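Local atomic coordinates of intracellular exo-alpha-(1->5)-L-arabinofuranosidase (Bifidobacterium longum, PDB entry 2Y2W), a protein that hydrolyses terminal non-reducing alpha-L-arabinofuranosyl residues from arabinans and arabinoxylan, helping to break down plant cell-wall polysaccharides in the cytoplasm. Residues D[88-97]-D[151-159]; D[118-126]-D[172-183]. All blocks are in the same frame, centred on the assembly; numbering follows the deposited sequence.

Contact 1. Residues D[88-97]-D[151-159]; sequences DENGFRQDVL and DFYRWSQKA
Lys-158 reaches across to two oxygens of segment 88-97. Its NZ makes a salt bridge 2.9 Å from Asp-88 OD2, on the anti side of the carboxylate, and gives a second hydrogen bond to Gln-94 OE1 at 3.0 Å. That second donor lies in the carbonyl plane, with a C=O...N angle of 159°. The other aspartate oxygen is occupied from its own side: Asp-88 OD1 takes the backbone N of Phe-92 at 2.7 Å, from above the carboxylate plane. With CG tucked between its backbone N and carbonyl carbon (chi1 65°), Asp-88 turns its carboxylate back over its own type I turn, where OD1 meets Phe-92, the residue after the turn, leaving OD2 to Lys-158.

Beside these polar groups sits the aromatic centre. Trp-155 points the edge carrying CD1 at one face of Phe-92, a T-shaped pair with planes at 90°, and its CB also lies over that face in a CH-pi contact. Leu-97 CD2 covers one face of the indole, off-centre, and touches Ala-159 CB at 3.8 Å. The fold is a (beta/alpha)8 barrel, and the contact joins the start of helix 94-103, with the turn leading into it, to helix 149-159, the helices that follow the first and second barrel strands.

The indole N-H is satisfied through water: Trp-155 NE1 donates to a water at 3.0 Å, which in turn donates to the carbonyl O of Arg-93. A second water donates to Asn-90 O at 2.7 Å and to Asp-151 OD1. Arg-154 NH2 donates to Asp-151 OD1 at 3.0 Å, part of a salt bridge, in the guanidinium plane but well above the carboxylate, while Arg-128 also pairs with OD1 and Arg-131 with OD2.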
loop_
_atom_site.group_PDB
_atom_site.type_symbol
_atom_site.label_atom_id
_atom_site.label_comp_id
_atom_site.label_asym_id
_atom_site.label_seq_id
_atom_site.Cartn_x
_atom_site.Cartn_y
_atom_site.Cartn_z
ATOM N N ASP D 88 -1.545 16.107 -39.141
ATOM C CA ASP D 88 -2.830 15.597 -39.599
ATOM C C ASP D 88 -3.966 16.198 -38.773
ATOM O O ASP D 88 -3.750 17.141 -38.012
ATOM C CB ASP D 88 -2.854 14.058 -39.587
ATOM C CG ASP D 88 -2.749 13.457 -38.181
ATOM O OD1 ASP D 88 -2.715 14.208 -37.179
ATOM O OD2 ASP D 88 -2.704 12.211 -38.086
ATOM N N GLU D 89 -5.170 15.656 -38.933
ATOM C CA GLU D 89 -6.350 16.125 -38.199
ATOM C C GLU D 89 -6.224 15.947 -36.681
ATOM O O GLU D 89 -6.707 16.778 -35.915
ATOM C CB GLU D 89 -7.616 15.433 -38.716
ATOM C CG GLU D 89 -7.441 13.943 -39.011
ATOM C CD GLU D 89 -8.755 13.185 -39.083
ATOM O OE1 GLU D 89 -9.783 13.780 -39.486
ATOM O OE2 GLU D 89 -8.756 11.982 -38.738
ATOM N N ASN D 90 -5.574 14.863 -36.255
ATOM C CA ASN D 90 -5.341 14.604 -34.832
ATOM C C ASN D 90 -4.135 15.354 -34.268
ATOM O O ASN D 90 -3.899 15.340 -33.057
ATOM C CB ASN D 90 -5.188 13.103 -34.573
ATOM C CG ASN D 90 -6.491 12.346 -34.727
ATOM O OD1 ASN D 90 -7.537 12.766 -34.226
ATOM N ND2 ASN D 90 -6.433 11.214 -35.412
ATOM N N GLY D 91 -3.374 15.997 -35.152
ATOM C CA GLY D 91 -2.220 16.794 -34.753
ATOM C C GLY D 91 -0.909 16.030 -34.691
ATOM O O GLY D 91 0.048 16.490 -34.070
ATOM N N PHE D 92 -0.865 14.862 -35.329
ATOM C CA PHE D 92 0.370 14.086 -35.416
ATOM C C PHE D 92 1.187 14.516 -36.627
ATOM O O PHE D 92 0.641 14.697 -37.719
ATOM C CB PHE D 92 0.092 12.578 -35.491
ATOM C CG PHE D 92 -0.826 12.063 -34.414
ATOM C CD1 PHE D 92 -0.620 12.388 -33.076
ATOM C CD2 PHE D 92 -1.889 11.225 -34.742
ATOM C CE1 PHE D 92 -1.468 11.907 -32.088
ATOM C CE2 PHE D 92 -2.743 10.734 -33.755
ATOM C CZ PHE D 92 -2.531 11.078 -32.427
ATOM N N ARG D 93 2.493 14.675 -36.427
ATOM C CA ARG D 93 3.402 15.054 -37.504
ATOM C C ARG D 93 3.569 13.908 -38.491
ATOM O O ARG D 93 3.974 12.809 -38.110
ATOM C CB ARG D 93 4.764 15.463 -36.944
ATOM C CG ARG D 93 4.832 16.897 -36.456
ATOM C CD ARG D 93 6.193 17.227 -35.850
ATOM N NE ARG D 93 7.249 17.331 -36.856
ATOM C CZ ARG D 93 8.397 17.983 -36.684
ATOM N NH1 ARG D 93 8.654 18.614 -35.544
ATOM N NH2 ARG D 93 9.289 18.014 -37.664
ATOM N N GLN D 94 3.253 14.169 -39.757
ATOM C CA GLN D 94 3.358 13.144 -40.796
ATOM C C GLN D 94 4.804 12.861 -41.179
ATOM O O GLN D 94 5.150 11.718 -41.473
ATOM C CB GLN D 94 2.531 13.514 -42.036
ATOM C CG GLN D 94 2.286 12.353 -43.012
ATOM C CD GLN D 94 1.590 11.155 -42.368
ATOM O OE1 GLN D 94 0.476 11.263 -41.853
ATOM N NE2 GLN D 94 2.251 10.004 -42.404
ATOM N N ASP D 95 5.645 13.893 -41.168
ATOM C CA ASP D 95 7.061 13.723 -41.499
ATOM C C ASP D 95 7.760 12.781 -40.517
ATOM O O ASP D 95 8.639 12.006 -40.905
ATOM C CB ASP D 95 7.793 15.072 -41.610
ATOM C CG ASP D 95 7.708 15.916 -40.337
ATOM O OD1 ASP D 95 7.023 15.517 -39.368
ATOM O OD2 ASP D 95 8.338 16.997 -40.314
ATOM N N VAL D 96 7.345 12.846 -39.253
ATOM C CA VAL D 96 7.854 11.962 -38.212
ATOM C C VAL D 96 7.322 10.547 -38.428
ATOM O O VAL D 96 8.089 9.580 -38.377
ATOM C CB VAL D 96 7.511 12.500 -36.794
ATOM C CG1 VAL D 96 7.759 11.446 -35.722
ATOM C CG2 VAL D 96 8.321 13.752 -36.503
ATOM N N LEU D 97 6.019 10.438 -38.687
ATOM C CA LEU D 97 5.383 9.158 -39.016
ATOM C C LEU D 97 6.028 8.467 -40.220
ATOM O O LEU D 97 6.231 7.249 -40.202
ATOM C CB LEU D 97 3.885 9.342 -39.266
ATOM C CG LEU D 97 2.916 9.269 -38.085
ATOM C CD1 LEU D 97 1.562 9.844 -38.475
ATOM C CD2 LEU D 97 2.770 7.838 -37.583
ATOM N N ASP D 151 -5.203 8.998 -27.568
ATOM C CA ASP D 151 -4.496 9.644 -28.670
ATOM C C ASP D 151 -3.348 8.790 -29.196
ATOM O O ASP D 151 -3.168 8.674 -30.412
ATOM C CB ASP D 151 -3.987 11.025 -28.243
ATOM C CG ASP D 151 -5.112 11.967 -27.844
ATOM O OD1 ASP D 151 -5.944 12.316 -28.710
ATOM O OD2 ASP D 151 -5.163 12.363 -26.660
ATOM N N PHE D 152 -2.579 8.190 -28.288
ATOM C CA PHE D 152 -1.472 7.327 -28.693
ATOM C C PHE D 152 -1.962 6.071 -29.412
ATOM O O PHE D 152 -1.256 5.528 -30.267
ATOM C CB PHE D 152 -0.565 6.956 -27.514
ATOM C CG PHE D 152 0.706 6.268 -27.932
ATOM C CD1 PHE D 152 1.781 7.005 -28.416
ATOM C CD2 PHE D 152 0.815 4.884 -27.874
ATOM C CE1 PHE D 152 2.949 6.371 -28.820
ATOM C CE2 PHE D 152 1.978 4.245 -28.279
ATOM C CZ PHE D 152 3.047 4.989 -28.749
ATOM N N TYR D 153 -3.166 5.616 -29.064
ATOM C CA TYR D 153 -3.825 4.543 -29.801
ATOM C C TYR D 153 -4.046 4.947 -31.260
ATOM O O TYR D 153 -3.746 4.182 -32.176
ATOM C CB TYR D 153 -5.163 4.158 -29.158
ATOM C CG TYR D 153 -5.984 3.229 -30.024
ATOM C CD1 TYR D 153 -5.655 1.877 -30.135
ATOM C CD2 TYR D 153 -7.070 3.706 -30.757
ATOM C CE1 TYR D 153 -6.397 1.020 -30.939
ATOM C CE2 TYR D 153 -7.816 2.860 -31.568
ATOM C CZ TYR D 153 -7.475 1.518 -31.651
ATOM O OH TYR D 153 -8.206 0.675 -32.453
ATOM N N ARG D 154 -4.578 6.151 -31.457
ATOM C CA ARG D 154 -4.799 6.693 -32.790
ATOM C C ARG D 154 -3.485 6.832 -33.555
ATOM O O ARG D 154 -3.425 6.539 -34.752
ATOM C CB ARG D 154 -5.538 8.032 -32.719
ATOM C CG ARG D 154 -7.036 7.887 -32.466
ATOM C CD ARG D 154 -7.747 9.231 -32.526
ATOM N NE ARG D 154 -7.663 9.963 -31.262
ATOM C CZ ARG D 154 -8.618 9.974 -30.334
ATOM N NH1 ARG D 154 -9.744 9.293 -30.517
ATOM N NH2 ARG D 154 -8.446 10.673 -29.220
ATOM N N TRP D 155 -2.435 7.259 -32.854
ATOM C CA TRP D 155 -1.104 7.364 -33.449
ATOM C C TRP D 155 -0.594 5.992 -33.886
ATOM O O TRP D 155 -0.058 5.844 -34.989
ATOM C CB TRP D 155 -0.113 8.019 -32.480
ATOM C CG TRP D 155 1.221 8.303 -33.109
ATOM C CD1 TRP D 155 1.597 9.451 -33.743
ATOM C CD2 TRP D 155 2.346 7.417 -33.177
ATOM N NE1 TRP D 155 2.887 9.338 -34.198
ATOM C CE2 TRP D 155 3.372 8.101 -33.866
ATOM C CE3 TRP D 155 2.588 6.114 -32.719
ATOM C CZ2 TRP D 155 4.626 7.525 -34.110
ATOM C CZ3 TRP D 155 3.832 5.542 -32.964
ATOM C CH2 TRP D 155 4.836 6.249 -33.655
ATOM N N SER D 156 -0.773 4.999 -33.020
ATOM C CA SER D 156 -0.339 3.633 -33.295
ATOM C C SER D 156 -1.132 2.973 -34.420
ATOM O O SER D 156 -0.603 2.119 -35.132
ATOM C CB SER D 156 -0.418 2.790 -32.026
ATOM O OG SER D 156 0.366 3.366 -30.994
ATOM N N GLN D 157 -2.396 3.364 -34.570
ATOM C CA GLN D 157 -3.209 2.937 -35.709
ATOM C C GLN D 157 -2.644 3.504 -37.014
ATOM O O GLN D 157 -2.536 2.788 -38.010
ATOM C CB GLN D 157 -4.672 3.364 -35.540
ATOM C CG GLN D 157 -5.446 2.620 -34.451
ATOM C CD GLN D 157 -5.686 1.150 -34.768
ATOM O OE1 GLN D 157 -5.515 0.283 -33.907
ATOM N NE2 GLN D 157 -6.085 0.862 -36.003
ATOM N N LYS D 158 -2.282 4.788 -36.987
ATOM C CA LYS D 158 -1.670 5.473 -38.127
ATOM C C LYS D 158 -0.296 4.908 -38.483
ATOM O O LYS D 158 0.046 4.793 -39.661
ATOM C CB LYS D 158 -1.550 6.975 -37.846
ATOM C CG LYS D 158 -2.589 7.860 -38.536
ATOM C CD LYS D 158 -2.271 8.025 -40.026
ATOM C CE LYS D 158 -2.839 9.319 -40.594
ATOM N NZ LYS D 158 -1.997 10.506 -40.261
ATOM N N ALA D 159 0.483 4.559 -37.462
ATOM C CA ALA D 159 1.833 4.027 -37.656
ATOM C C ALA D 159 1.831 2.563 -38.099
ATOM O O ALA D 159 2.739 2.121 -38.806
ATOM C CB ALA D 159 2.657 4.197 -36.379
HETATM O O HOH W 1 -4.343 13.443 -31.246
HETATM O O HOH W 2 3.679 11.884 -35.610
HETATM O O HOH W 3 0.956 7.229 -41.956
#

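Contact 2. Residues D[118-126]-D[172-183]; sequences NYNWEDGIG and RGLKAALDELEY
Trp-121 lies flat against helix 174-185, its indole sandwiched between two glutamates. Glu-180 CB sits over the centre of one face, 3.6 Å above the plane, and Glu-122 CG covers the opposite face at a similar height. Glu-180 runs antiparallel to the tryptophan side chain: with CG anti to its backbone N (chi1 -179°) and the chain extended beyond, its carboxylate comes back over the ring root, only 24° from the indole plane, and OE2 lies 3.4 Å from Trp-121 CB.

At the far end of the indole, CZ3 stands over the face of Tyr-183, 3.6 Å from its CG, the two ring planes inclined at 52°. Ile-125 meets the outer part of the tyrosine ring, CD1 lying 3.8 Å from Tyr-183 CE1; the hydroxyl is hydrogen-bonded to Asp-150 and Asn-199 outside the two segments.

Arg-172 handles the other end. Its guanidinium lies between Asn-120 CB on one face and Ala-176 CB on the other, with Trp-121 CD1 at its edge in the plane. Bends at chi2 and chi3 bring it to the Glu-122 carboxylate in a salt bridge, with NH2 2.7 Å from OE1 and a weak hydrogen bond to OE2 at 2.8 Å; the two flat groups are clearly tilted against each other. Arg-172 NE donates to a water 3.2 Å away, which also accepts from Trp-121 N and donates to Tyr-119 O. Lys-175 of the third subunit packs on Asn-120 and Arg-172, placing this end at a subunit interface.

The contact therefore presses an indole from the loop after the second barrel strand on aliphatic stems of acidic residues. Glu-122 OE2 and Asp-179 OD2 lie 5.3 Å apart; Arg-172 probably offsets the first charge and Lys-175 of the same helix, weakly, the second.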
loop_
_atom_site.group_PDB
_atom_site.type_symbol
_atom_site.label_atom_id
_atom_site.label_comp_id
_atom_site.label_asym_id
_atom_site.label_seq_id
_atom_site.Cartn_x
_atom_site.Cartn_y
_atom_site.Cartn_z
ATOM N N ASN D 118 4.586 8.281 -11.633
ATOM C CA ASN D 118 3.716 9.267 -10.990
ATOM C C ASN D 118 2.674 9.822 -11.963
ATOM O O ASN D 118 2.416 11.026 -12.013
ATOM C CB ASN D 118 4.537 10.380 -10.314
ATOM C CG ASN D 118 5.109 11.386 -11.301
ATOM O OD1 ASN D 118 4.854 12.584 -11.186
ATOM N ND2 ASN D 118 5.879 10.906 -12.273
ATOM N N TYR D 119 2.060 8.913 -12.717
ATOM C CA TYR D 119 1.122 9.271 -13.771
ATOM C C TYR D 119 -0.256 8.658 -13.536
ATOM O O TYR D 119 -0.372 7.464 -13.265
ATOM C CB TYR D 119 1.692 8.833 -15.125
ATOM C CG TYR D 119 0.769 9.020 -16.305
ATOM C CD1 TYR D 119 0.299 10.286 -16.664
ATOM C CD2 TYR D 119 0.376 7.930 -17.075
ATOM C CE1 TYR D 119 -0.547 10.458 -17.756
ATOM C CE2 TYR D 119 -0.468 8.090 -18.169
ATOM C CZ TYR D 119 -0.923 9.355 -18.501
ATOM O OH TYR D 119 -1.754 9.503 -19.580
ATOM N N ASN D 120 -1.292 9.487 -13.632
ATOM C CA ASN D 120 -2.676 9.023 -13.528
ATOM C C ASN D 120 -3.279 8.890 -14.925
ATOM O O ASN D 120 -3.473 9.890 -15.617
ATOM C CB ASN D 120 -3.510 9.983 -12.677
ATOM C CG ASN D 120 -2.817 10.377 -11.387
ATOM O OD1 ASN D 120 -2.435 9.522 -10.584
ATOM N ND2 ASN D 120 -2.658 11.680 -11.176
ATOM N N TRP D 121 -3.570 7.655 -15.332
ATOM C CA TRP D 121 -3.934 7.358 -16.721
ATOM C C TRP D 121 -5.243 8.010 -17.187
ATOM O O TRP D 121 -5.427 8.237 -18.383
ATOM C CB TRP D 121 -3.949 5.842 -16.965
ATOM C CG TRP D 121 -5.047 5.133 -16.253
ATOM C CD1 TRP D 121 -4.999 4.591 -15.003
ATOM C CD2 TRP D 121 -6.367 4.892 -16.745
ATOM N NE1 TRP D 121 -6.209 4.027 -14.682
ATOM C CE2 TRP D 121 -7.068 4.198 -15.735
ATOM C CE3 TRP D 121 -7.030 5.198 -17.941
ATOM C CZ2 TRP D 121 -8.400 3.805 -15.883
ATOM C CZ3 TRP D 121 -8.352 4.804 -18.091
ATOM C CH2 TRP D 121 -9.022 4.114 -17.065
ATOM N N GLU D 122 -6.137 8.304 -16.244
ATOM C CA GLU D 122 -7.415 8.963 -16.537
ATOM C C GLU D 122 -7.238 10.435 -16.899
ATOM O O GLU D 122 -8.114 11.033 -17.528
ATOM C CB GLU D 122 -8.388 8.862 -15.353
ATOM C CG GLU D 122 -8.553 7.476 -14.751
ATOM C CD GLU D 122 -7.582 7.214 -13.610
ATOM O OE1 GLU D 122 -6.400 7.612 -13.713
ATOM O OE2 GLU D 122 -8.001 6.600 -12.604
ATOM N N ASP D 123 -6.113 11.017 -16.487
ATOM C CA ASP D 123 -5.799 12.413 -16.798
ATOM C C ASP D 123 -5.617 12.649 -18.294
ATOM O O ASP D 123 -5.739 13.782 -18.765
ATOM C CB ASP D 123 -4.539 12.868 -16.051
ATOM C CG ASP D 123 -4.771 13.051 -14.564
ATOM O OD1 ASP D 123 -5.943 13.165 -14.143
ATOM O OD2 ASP D 123 -3.773 13.093 -13.814
ATOM N N GLY D 124 -5.327 11.577 -19.027
ATOM C CA GLY D 124 -5.064 11.662 -20.459
ATOM C C GLY D 124 -6.178 11.138 -21.345
ATOM O O GLY D 124 -5.989 10.984 -22.549
ATOM N N ILE D 125 -7.334 10.853 -20.749
ATOM C CA ILE D 125 -8.504 10.385 -21.502
ATOM C C ILE D 125 -9.605 11.446 -21.524
ATOM O O ILE D 125 -9.549 12.433 -20.782
ATOM C CB ILE D 125 -9.073 9.032 -20.962
ATOM C CG1 ILE D 125 -9.667 9.201 -19.557
ATOM C CG2 ILE D 125 -8.007 7.943 -21.000
ATOM C CD1 ILE D 125 -10.565 8.066 -19.114
ATOM N N GLY D 126 -10.602 11.235 -22.380
ATOM C CA GLY D 126 -11.708 12.175 -22.518
ATOM C C GLY D 126 -11.341 13.374 -23.370
ATOM O O GLY D 126 -10.276 13.391 -23.995
ATOM N N ARG D 172 0.721 4.536 -7.843
ATOM C CA ARG D 172 -0.462 3.685 -7.972
ATOM C C ARG D 172 -0.093 2.203 -8.080
ATOM O O ARG D 172 1.061 1.830 -7.856
ATOM C CB ARG D 172 -1.305 4.137 -9.165
ATOM C CG ARG D 172 -2.284 5.226 -8.793
ATOM C CD ARG D 172 -2.355 6.319 -9.835
ATOM N NE ARG D 172 -3.322 6.056 -10.899
ATOM C CZ ARG D 172 -4.644 6.140 -10.770
ATOM N NH1 ARG D 172 -5.202 6.442 -9.604
ATOM N NH2 ARG D 172 -5.416 5.896 -11.813
ATOM N N GLY D 173 -1.077 1.364 -8.410
ATOM C CA GLY D 173 -0.859 -0.075 -8.502
ATOM C C GLY D 173 -2.025 -0.873 -9.059
ATOM O O GLY D 173 -2.552 -0.564 -10.132
ATOM N N LEU D 174 -2.425 -1.898 -8.308
ATOM C CA LEU D 174 -3.346 -2.932 -8.783
ATOM C C LEU D 174 -4.681 -2.420 -9.316
ATOM O O LEU D 174 -5.067 -2.744 -10.441
ATOM C CB LEU D 174 -3.580 -3.981 -7.683
ATOM C CG LEU D 174 -4.630 -5.072 -7.909
ATOM C CD1 LEU D 174 -4.272 -5.945 -9.099
ATOM C CD2 LEU D 174 -4.785 -5.918 -6.665
ATOM N N LYS D 175 -5.387 -1.636 -8.505
ATOM C CA LYS D 175 -6.740 -1.207 -8.851
ATOM C C LYS D 175 -6.760 -0.373 -10.134
ATOM O O LYS D 175 -7.615 -0.585 -10.996
ATOM C CB LYS D 175 -7.393 -0.455 -7.690
ATOM C CG LYS D 175 -8.889 -0.232 -7.868
ATOM C CD LYS D 175 -9.406 0.816 -6.898
ATOM C CE LYS D 175 -10.878 1.110 -7.130
ATOM N NZ LYS D 175 -11.098 1.988 -8.306
ATOM N N ALA D 176 -5.811 0.553 -10.262
ATOM C CA ALA D 176 -5.709 1.398 -11.458
ATOM C C ALA D 176 -5.310 0.589 -12.692
ATOM O O ALA D 176 -5.778 0.866 -13.797
ATOM C CB ALA D 176 -4.740 2.542 -11.232
ATOM N N ALA D 177 -4.449 -0.410 -12.492
ATOM C CA ALA D 177 -4.027 -1.299 -13.571
ATOM C C ALA D 177 -5.216 -2.044 -14.174
ATOM O O ALA D 177 -5.341 -2.131 -15.392
ATOM C CB ALA D 177 -2.970 -2.277 -13.077
ATOM N N LEU D 178 -6.091 -2.562 -13.314
ATOM C CA LEU D 178 -7.306 -3.256 -13.756
ATOM C C LEU D 178 -8.347 -2.311 -14.361
ATOM O O LEU D 178 -9.098 -2.702 -15.260
ATOM C CB LEU D 178 -7.922 -4.067 -12.610
ATOM C CG LEU D 178 -7.085 -5.228 -12.055
ATOM C CD1 LEU D 178 -7.727 -5.812 -10.803
ATOM C CD2 LEU D 178 -6.859 -6.318 -13.103
ATOM N N ASP D 179 -8.393 -1.075 -13.862
ATOM C CA ASP D 179 -9.277 -0.051 -14.422
ATOM C C ASP D 179 -8.879 0.308 -15.860
ATOM O O ASP D 179 -9.735 0.355 -16.746
ATOM C CB ASP D 179 -9.310 1.202 -13.532
ATOM C CG ASP D 179 -10.057 0.983 -12.212
ATOM O OD1 ASP D 179 -10.714 -0.068 -12.032
ATOM O OD2 ASP D 179 -9.981 1.880 -11.341
ATOM N N GLU D 180 -7.584 0.538 -16.087
ATOM C CA GLU D 180 -7.075 0.868 -17.424
ATOM C C GLU D 180 -7.226 -0.297 -18.399
ATOM O O GLU D 180 -7.505 -0.089 -19.577
ATOM C CB GLU D 180 -5.614 1.334 -17.372
ATOM C CG GLU D 180 -5.045 1.712 -18.744
ATOM C CD GLU D 180 -3.802 2.579 -18.677
ATOM O OE1 GLU D 180 -2.906 2.303 -17.844
ATOM O OE2 GLU D 180 -3.717 3.534 -19.482
ATOM N N LEU D 181 -7.038 -1.516 -17.896
ATOM C CA LEU D 181 -7.210 -2.727 -18.693
ATOM C C LEU D 181 -8.644 -2.838 -19.217
ATOM O O LEU D 181 -8.866 -3.099 -20.399
ATOM C CB LEU D 181 -6.833 -3.957 -17.858
ATOM C CG LEU D 181 -7.095 -5.365 -18.403
ATOM C CD1 LEU D 181 -6.321 -5.629 -19.690
ATOM C CD2 LEU D 181 -6.742 -6.388 -17.344
ATOM N N GLU D 182 -9.606 -2.629 -18.324
ATOM C CA GLU D 182 -11.023 -2.641 -18.664
ATOM C C GLU D 182 -11.374 -1.512 -19.637
ATOM O O GLU D 182 -12.123 -1.724 -20.587
ATOM C CB GLU D 182 -11.853 -2.527 -17.386
ATOM C CG GLU D 182 -13.355 -2.669 -17.559
ATOM C CD GLU D 182 -14.102 -2.612 -16.227
ATOM O OE1 GLU D 182 -13.457 -2.758 -15.162
ATOM O OE2 GLU D 182 -15.337 -2.435 -16.240
ATOM N N TYR D 183 -10.828 -0.320 -19.396
ATOM C CA TYR D 183 -11.095 0.843 -20.245
ATOM C C TYR D 183 -10.567 0.631 -21.656
ATOM O O TYR D 183 -11.231 0.969 -22.639
ATOM C CB TYR D 183 -10.474 2.112 -19.652
ATOM C CG TYR D 183 -10.561 3.318 -20.562
ATOM C CD1 TYR D 183 -11.660 4.172 -20.514
ATOM C CD2 TYR D 183 -9.547 3.602 -21.480
ATOM C CE1 TYR D 183 -11.749 5.272 -21.349
ATOM C CE2 TYR D 183 -9.628 4.699 -22.323
ATOM C CZ TYR D 183 -10.730 5.531 -22.251
ATOM O OH TYR D 183 -10.815 6.620 -23.081
HETATM O O HOH W 4 -2.135 5.631 -13.859
#

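The four segments alternate along the chain: 88-97, 118-126, 151-159, 172-183. Each contact thus joins a region before or after the second barrel strand, 107-110, to a helix one step further round the (beta/alpha)8 barrel. Their centres lie 22 Å apart, and their nearest atoms, about 4 Å apart, do not touch. Helix 149-159 connects them: residues 151-159, all but its first two, form one side of contact 1, while Ile-149 and Asp-150 meet Ile-125, Glu-180 and Tyr-183 of contact 2. Arg-131 also bridges the two, pairing with Asp-151 and with Gly-126 O. Together they tie successive beta-alpha units of the barrel, contact 1 within the subunit, contact 2 beside two neighbouring subunits.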